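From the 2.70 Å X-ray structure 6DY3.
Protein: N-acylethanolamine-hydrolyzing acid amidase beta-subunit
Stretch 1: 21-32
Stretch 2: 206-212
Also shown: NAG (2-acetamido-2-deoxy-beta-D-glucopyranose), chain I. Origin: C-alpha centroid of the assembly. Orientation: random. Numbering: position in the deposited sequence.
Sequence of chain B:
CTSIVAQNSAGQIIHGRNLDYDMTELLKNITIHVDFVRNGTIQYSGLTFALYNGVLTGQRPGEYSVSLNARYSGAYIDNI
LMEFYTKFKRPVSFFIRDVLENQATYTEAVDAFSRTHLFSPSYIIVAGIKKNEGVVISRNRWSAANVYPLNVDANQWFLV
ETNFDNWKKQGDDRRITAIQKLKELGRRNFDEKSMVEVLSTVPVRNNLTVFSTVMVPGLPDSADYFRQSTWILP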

ATOM      1  N   TYR B  21       0.134 -11.084   1.830  1.00 38.20           N
ATOM      2  CA  TYR B  21       1.033 -10.912   2.960  1.00 38.12           C
ATOM      3  C   TYR B  21       1.289 -12.280   3.562  1.00 41.00           C
ATOM      4  O   TYR B  21       0.338 -13.018   3.838  1.00 47.97           O
ATOM      5  N   ASP B  22       2.564 -12.624   3.756  1.00 37.59           N
ATOM      6  CA  ASP B  22       2.904 -13.949   4.266  1.00 36.40           C
ATOM      7  C   ASP B  22       2.328 -14.174   5.656  1.00 34.94           C
ATOM      8  O   ASP B  22       1.918 -15.289   5.994  1.00 36.76           O
ATOM      9  N   MET B  23       2.286 -13.125   6.469  1.00 37.59           N
ATOM     10  CA  MET B  23       1.746 -13.194   7.826  1.00 38.21           C
ATOM     11  C   MET B  23       0.243 -12.913   7.793  1.00 38.22           C
ATOM     12  O   MET B  23      -0.274 -11.994   8.424  1.00 39.84           O
ATOM     13  N   THR B  24      -0.459 -13.776   7.057  1.00 38.86           N
ATOM     14  CA  THR B  24      -1.789 -13.451   6.550  1.00 39.76           C
ATOM     15  C   THR B  24      -2.800 -13.255   7.679  1.00 43.85           C
ATOM     16  O   THR B  24      -3.408 -12.186   7.810  1.00 43.29           O
ATOM     17  N   GLU B  25      -3.010 -14.290   8.496  1.00 46.85           N
ATOM     18  CA  GLU B  25      -4.140 -14.286   9.422  1.00 47.11           C
ATOM     19  C   GLU B  25      -3.945 -13.277  10.553  1.00 44.31           C
ATOM     20  O   GLU B  25      -4.915 -12.679  11.028  1.00 45.49           O
ATOM     21  N   LEU B  26      -2.709 -13.084  11.016  1.00 42.78           N
ATOM     22  CA  LEU B  26      -2.488 -12.099  12.073  1.00 42.67           C
ATOM     23  C   LEU B  26      -2.785 -10.689  11.587  1.00 39.42           C
ATOM     24  O   LEU B  26      -3.297  -9.859  12.349  1.00 38.28           O
ATOM     25  N   LEU B  27      -2.483 -10.398  10.321  1.00 41.01           N
ATOM     26  CA  LEU B  27      -2.668  -9.043   9.815  1.00 41.66           C
ATOM     27  C   LEU B  27      -4.136  -8.713   9.602  1.00 39.90           C
ATOM     28  O   LEU B  27      -4.516  -7.541   9.682  1.00 41.06           O
ATOM     29  N   LYS B  28      -4.969  -9.723   9.326  1.00 39.82           N
ATOM     30  CA  LYS B  28      -6.387  -9.479   9.079  1.00 38.13           C
ATOM     31  C   LYS B  28      -7.060  -8.844  10.286  1.00 38.24           C
ATOM     32  O   LYS B  28      -7.953  -8.001  10.137  1.00 42.42           O
ATOM     33  N   ASN B  29      -6.642  -9.231  11.489  1.00 36.23           N
ATOM     34  CA  ASN B  29      -7.238  -8.719  12.716  1.00 36.68           C
ATOM     35  C   ASN B  29      -6.938  -7.250  12.971  1.00 36.00           C
ATOM     36  O   ASN B  29      -7.564  -6.662  13.857  1.00 37.43           O
ATOM     37  N   ILE B  30      -6.009  -6.640  12.234  1.00 34.79           N
ATOM     38  CA  ILE B  30      -5.631  -5.257  12.510  1.00 37.13           C
ATOM     39  C   ILE B  30      -5.720  -4.408  11.248  1.00 34.17           C
ATOM     40  O   ILE B  30      -5.195  -3.289  11.203  1.00 34.14           O
ATOM     41  N   THR B  31      -6.396  -4.919  10.223  1.00 33.94           N
ATOM     42  CA  THR B  31      -6.617  -4.142   9.010  1.00 35.42           C
ATOM     43  C   THR B  31      -7.732  -3.130   9.250  1.00 36.70           C
ATOM     44  O   THR B  31      -8.822  -3.490   9.707  1.00 39.33           O
ATOM     45  N   ILE B  32      -7.460  -1.864   8.934  1.00 35.20           N
ATOM     46  CA  ILE B  32      -8.394  -0.777   9.204  1.00 36.03           C
ATOM     47  C   ILE B  32      -8.454   0.161   8.004  1.00 35.69           C
ATOM     48  O   ILE B  32      -7.518   0.244   7.202  1.00 34.68           O
ATOM     49  N   ASN B 206      -5.922 -15.627  -3.178  1.00 26.50           N
ATOM     50  CA  ASN B 206      -5.181 -16.835  -2.837  1.00 24.47           C
ATOM     51  C   ASN B 206      -5.047 -16.926  -1.320  1.00 27.68           C
ATOM     52  O   ASN B 206      -5.598 -16.111  -0.577  1.00 32.70           O
ATOM     53  N   ASN B 207      -4.316 -17.945  -0.861  1.00 39.03           N
ATOM     54  CA  ASN B 207      -4.215 -18.209   0.574  1.00 44.75           C
ATOM     55  C   ASN B 207      -3.558 -17.059   1.330  1.00 39.26           C
ATOM     56  O   ASN B 207      -3.792 -16.899   2.534  1.00 39.73           O
ATOM     57  N   LEU B 208      -2.717 -16.270   0.665  1.00 32.34           N
ATOM     58  CA  LEU B 208      -2.019 -15.175   1.328  1.00 30.45           C
ATOM     59  C   LEU B 208      -2.750 -13.846   1.225  1.00 27.75           C
ATOM     60  O   LEU B 208      -2.296 -12.863   1.816  1.00 29.78           O
ATOM     61  N   THR B 209      -3.871 -13.787   0.513  1.00 26.21           N
ATOM     62  CA  THR B 209      -4.563 -12.520   0.322  1.00 24.96           C
ATOM     63  C   THR B 209      -5.183 -12.062   1.639  1.00 24.77           C
ATOM     64  O   THR B 209      -6.000 -12.774   2.230  1.00 25.14           O
ATOM     65  N   VAL B 210      -4.773 -10.879   2.104  1.00 25.55           N
ATOM     66  CA  VAL B 210      -5.326 -10.314   3.333  1.00 26.35           C
ATOM     67  C   VAL B 210      -6.644  -9.609   3.052  1.00 29.38           C
ATOM     68  O   VAL B 210      -7.673  -9.903   3.673  1.00 30.15           O
ATOM     69  N   PHE B 211      -6.629  -8.652   2.126  1.00 29.73           N
ATOM     70  CA  PHE B 211      -7.840  -7.935   1.766  1.00 29.42           C
ATOM     71  C   PHE B 211      -7.879  -7.680   0.270  1.00 26.31           C
ATOM     72  O   PHE B 211      -6.862  -7.721  -0.424  1.00 25.29           O
ATOM     73  N   SER B 212      -9.086  -7.401  -0.206  1.00 31.95           N
ATOM     74  CA  SER B 212      -9.341  -6.927  -1.557  1.00 34.04           C
ATOM     75  C   SER B 212     -10.085  -5.604  -1.444  1.00 32.03           C
ATOM     76  O   SER B 212     -10.975  -5.466  -0.601  1.00 35.15           O
TER

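A single direct hydrogen bond joins these two stretches, and it is purely backbone: Tyr 21 N donates to Leu 208 O at 3.0 Å, nearly straight at 169°. All direct side-chain packing across the contact is van der Waals, while several polar side chains bond within their own stretch and waters bridge the two.

Val 210 is the hub, burying more area than any other residue here. Its chi1 is t, and the CA-to-CB bond points sideways. CG2 lies 3.5 Å from Tyr 21 CB, CG1 lies 3.9 Å from Lys 28 CG and 3.7 Å from Thr 31 OG1, and both methyls reach Leu 27 CD2, CG2 at 4.3 Å and CG1 at 4.5 Å.

Two threonines point toward the other stretch, both with chi1 m, and each turns its hydroxyl back to its own backbone. The rule is economical: a hydroxyl satisfied at home frees the methyl for the partner. Thr 24 OG1 donates to Tyr 21 O at 2.6 Å, and Thr 24 CG2 sits 3.4 Å from Leu 208 O. Thr 31 OG1 donates to Leu 27 O at 3.0 Å, and Thr 31 CG2 meets Phe 211 CD2 obliquely at 3.8 Å. Leu 208 (m, t) covers the margin, with CD2 3.4 Å from Thr 24 OG1.

Lys 28, with chi1 m and t beyond, brings its CE within 3.7 Å of Thr 209 O. Its NZ forms a salt bridge with Glu 25 OE2 at 2.9 Å, one helical turn back. Water completes the polar side: one molecule links Glu 25 OE2 and Asn 207 O, each 2.7 Å from the water O, and another accepts from Lys 28 NZ at 2.8 Å from its O and lies within hydrogen-bonding reach of Thr 209 O.

The glycan NAG is attached through Asn 29 ND2 to its C1 at 1.4 Å, and its N2 donates to Glu 25 O at 2.8 Å.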

ATOM      1  CB  TYR B  21       0.403  -9.979   3.995  1.00 41.32           C
ATOM      2  CG  TYR B  21       1.358  -9.233   4.893  1.00 39.74           C
ATOM      3  CD1 TYR B  21       1.986  -8.070   4.463  1.00 36.38           C
ATOM      4  CD2 TYR B  21       1.595  -9.669   6.193  1.00 41.85           C
ATOM      5  CE1 TYR B  21       2.838  -7.374   5.290  1.00 37.48           C
ATOM      6  CE2 TYR B  21       2.454  -8.975   7.035  1.00 42.43           C
ATOM      7  CZ  TYR B  21       3.069  -7.830   6.579  1.00 41.55           C
ATOM      8  OH  TYR B  21       3.916  -7.144   7.420  1.00 44.14           O
ATOM      9  CB  ASP B  22       4.418 -14.127   4.292  1.00 38.97           C
ATOM     10  CG  ASP B  22       4.823 -15.574   4.345  1.00 42.16           C
ATOM     11  OD1 ASP B  22       5.040 -16.094   5.463  1.00 43.20           O
ATOM     12  OD2 ASP B  22       4.913 -16.194   3.264  1.00 43.43           O
ATOM     13  CB  MET B  23       2.490 -12.205   8.714  1.00 39.58           C
ATOM     14  CG  MET B  23       2.414 -12.463  10.189  1.00 42.05           C
ATOM     15  SD  MET B  23       3.379 -11.200  11.046  1.00 44.12           S
ATOM     16  CE  MET B  23       2.251  -9.809  11.001  1.00 44.59           C
ATOM     17  CB  THR B  24      -2.254 -14.562   5.607  1.00 40.33           C
ATOM     18  OG1 THR B  24      -1.177 -14.938   4.736  1.00 41.16           O
ATOM     19  CG2 THR B  24      -3.424 -14.090   4.776  1.00 39.90           C
ATOM     20  CB  GLU B  25      -4.350 -15.694   9.979  1.00 48.44           C
ATOM     21  CG  GLU B  25      -4.640 -16.739   8.906  1.00 50.76           C
ATOM     22  CD  GLU B  25      -5.879 -16.428   8.077  1.00 56.05           C
ATOM     23  OE1 GLU B  25      -6.967 -16.248   8.663  1.00 58.77           O
ATOM     24  OE2 GLU B  25      -5.762 -16.361   6.833  1.00 55.70           O
ATOM     25  CB  LEU B  26      -1.058 -12.187  12.601  1.00 44.50           C
ATOM     26  CG  LEU B  26      -0.703 -13.412  13.444  1.00 47.47           C
ATOM     27  CD1 LEU B  26       0.745 -13.332  13.913  1.00 47.50           C
ATOM     28  CD2 LEU B  26      -1.637 -13.555  14.640  1.00 47.38           C
ATOM     29  CB  LEU B  27      -1.904  -8.855   8.505  1.00 44.29           C
ATOM     30  CG  LEU B  27      -1.412  -7.421   8.284  1.00 45.88           C
ATOM     31  CD1 LEU B  27      -0.229  -7.124   9.206  1.00 42.79           C
ATOM     32  CD2 LEU B  27      -1.054  -7.156   6.824  1.00 43.45           C
ATOM     33  CB  LYS B  28      -7.093 -10.785   8.717  1.00 38.67           C
ATOM     34  CG  LYS B  28      -6.704 -11.352   7.363  1.00 36.42           C
ATOM     35  CD  LYS B  28      -7.429 -12.653   7.086  1.00 37.44           C
ATOM     36  CE  LYS B  28      -7.092 -13.186   5.708  1.00 38.29           C
ATOM     37  NZ  LYS B  28      -7.600 -14.571   5.492  1.00 40.04           N
ATOM     38  CB  ASN B  29      -6.748  -9.535  13.909  1.00 42.57           C
ATOM     39  CG  ASN B  29      -7.420 -10.892  14.021  1.00 48.85           C
ATOM     40  OD1 ASN B  29      -8.575 -11.069  13.643  1.00 50.89           O
ATOM     41  ND2 ASN B  29      -6.688 -11.854  14.550  1.00 63.26           N
ATOM     42  CB  ILE B  30      -4.222  -5.184  13.131  1.00 36.74           C
ATOM     43  CG1 ILE B  30      -3.175  -5.773  12.183  1.00 33.96           C
ATOM     44  CG2 ILE B  30      -4.207  -5.925  14.463  1.00 41.03           C
ATOM     45  CD1 ILE B  30      -1.749  -5.493  12.599  1.00 32.10           C
ATOM     46  CB  THR B  31      -6.974  -5.059   7.837  1.00 35.21           C
ATOM     47  OG1 THR B  31      -5.899  -5.972   7.594  1.00 35.28           O
ATOM     48  CG2 THR B  31      -7.223  -4.249   6.568  1.00 34.01           C
ATOM     49  CB  ILE B  32      -7.998  -0.001  10.485  1.00 36.43           C
ATOM     50  CG1 ILE B  32      -6.595   0.595  10.331  1.00 35.73           C
ATOM     51  CG2 ILE B  32      -8.075  -0.911  11.709  1.00 36.93           C
ATOM     52  CD1 ILE B  32      -6.185   1.515  11.458  1.00 36.67           C
ATOM     53  CB  ASN B 206      -3.819 -16.846  -3.529  1.00 23.77           C
ATOM     54  CG  ASN B 206      -3.016 -15.618  -3.224  1.00 24.23           C
ATOM     55  OD1 ASN B 206      -2.508 -15.470  -2.112  1.00 23.09           O
ATOM     56  ND2 ASN B 206      -2.895 -14.718  -4.204  1.00 27.06           N
ATOM     57  CB  ASN B 207      -3.431 -19.500   0.813  1.00 51.02           C
ATOM     58  CG  ASN B 207      -4.196 -20.735   0.388  1.00 61.80           C
ATOM     59  OD1 ASN B 207      -5.426 -20.770   0.460  1.00 64.78           O
ATOM     60  ND2 ASN B 207      -3.472 -21.760  -0.060  1.00 69.17           N
ATOM     61  CB  LEU B 208      -0.609 -15.023   0.746  1.00 26.90           C
ATOM     62  CG  LEU B 208       0.260 -16.277   0.832  1.00 24.67           C
ATOM     63  CD1 LEU B 208       1.636 -15.987   0.295  1.00 28.18           C
ATOM     64  CD2 LEU B 208       0.344 -16.794   2.258  1.00 27.45           C
ATOM     65  CB  THR B 209      -5.628 -12.655  -0.762  1.00 30.23           C
ATOM     66  OG1 THR B 209      -5.045 -13.210  -1.946  1.00 51.32           O
ATOM     67  CG2 THR B 209      -6.221 -11.295  -1.091  1.00 26.03           C
ATOM     68  CB  VAL B 210      -4.311  -9.362   3.995  1.00 25.23           C
ATOM     69  CG1 VAL B 210      -4.947  -8.624   5.180  1.00 25.51           C
ATOM     70  CG2 VAL B 210      -3.097 -10.135   4.450  1.00 29.12           C
ATOM     71  CB  PHE B 211      -7.975  -6.600   2.519  1.00 31.97           C
ATOM     72  CG  PHE B 211      -6.903  -5.588   2.196  1.00 29.96           C
ATOM     73  CD1 PHE B 211      -6.928  -4.877   1.008  1.00 27.49           C
ATOM     74  CD2 PHE B 211      -5.915  -5.299   3.118  1.00 30.04           C
ATOM     75  CE1 PHE B 211      -5.960  -3.943   0.727  1.00 27.83           C
ATOM     76  CE2 PHE B 211      -4.947  -4.355   2.843  1.00 31.82           C
ATOM     77  CZ  PHE B 211      -4.971  -3.675   1.651  1.00 30.47           C
ATOM     78  CB  SER B 212     -10.179  -7.927  -2.363  1.00 35.69           C
ATOM     79  OG  SER B 212      -9.515  -9.159  -2.556  1.00 34.07           O
TER
HETATM   80  C1  NAG I   1      -7.192 -13.179  14.767  1.00 64.38           C
HETATM   81  C2  NAG I   1      -6.446 -14.278  13.981  1.00 77.51           C
HETATM   82  C3  NAG I   1      -6.818 -15.673  14.498  1.00 96.03           C
HETATM   83  C4  NAG I   1      -6.727 -15.745  16.018  1.00108.40           C
HETATM   84  C5  NAG I   1      -7.518 -14.603  16.641  1.00103.87           C
HETATM   85  C6  NAG I   1      -7.419 -14.526  18.149  1.00110.28           C
HETATM   86  C7  NAG I   1      -7.974 -14.176  12.065  1.00 63.05           C
HETATM   87  C8  NAG I   1      -8.088 -14.085  10.576  1.00 57.78           C
HETATM   88  N2  NAG I   1      -6.731 -14.178  12.559  1.00 69.83           N
HETATM   89  O3  NAG I   1      -5.931 -16.625  13.920  1.00100.70           O
HETATM   90  O4  NAG I   1      -7.241 -16.989  16.485  1.00119.25           O
HETATM   91  O5  NAG I   1      -7.000 -13.366  16.146  1.00 88.94           O
HETATM   92  O6  NAG I   1      -6.458 -15.430  18.681  1.00114.91           O
HETATM   93  O7  NAG I   1      -8.960 -14.263  12.788  1.00 66.85           O
HETATM   94  O   HOH W   1      -5.075 -17.867   4.701  1.00 36.17           O
HETATM   95  O   HOH W   2      -6.594 -15.511   3.069  1.00 23.14           O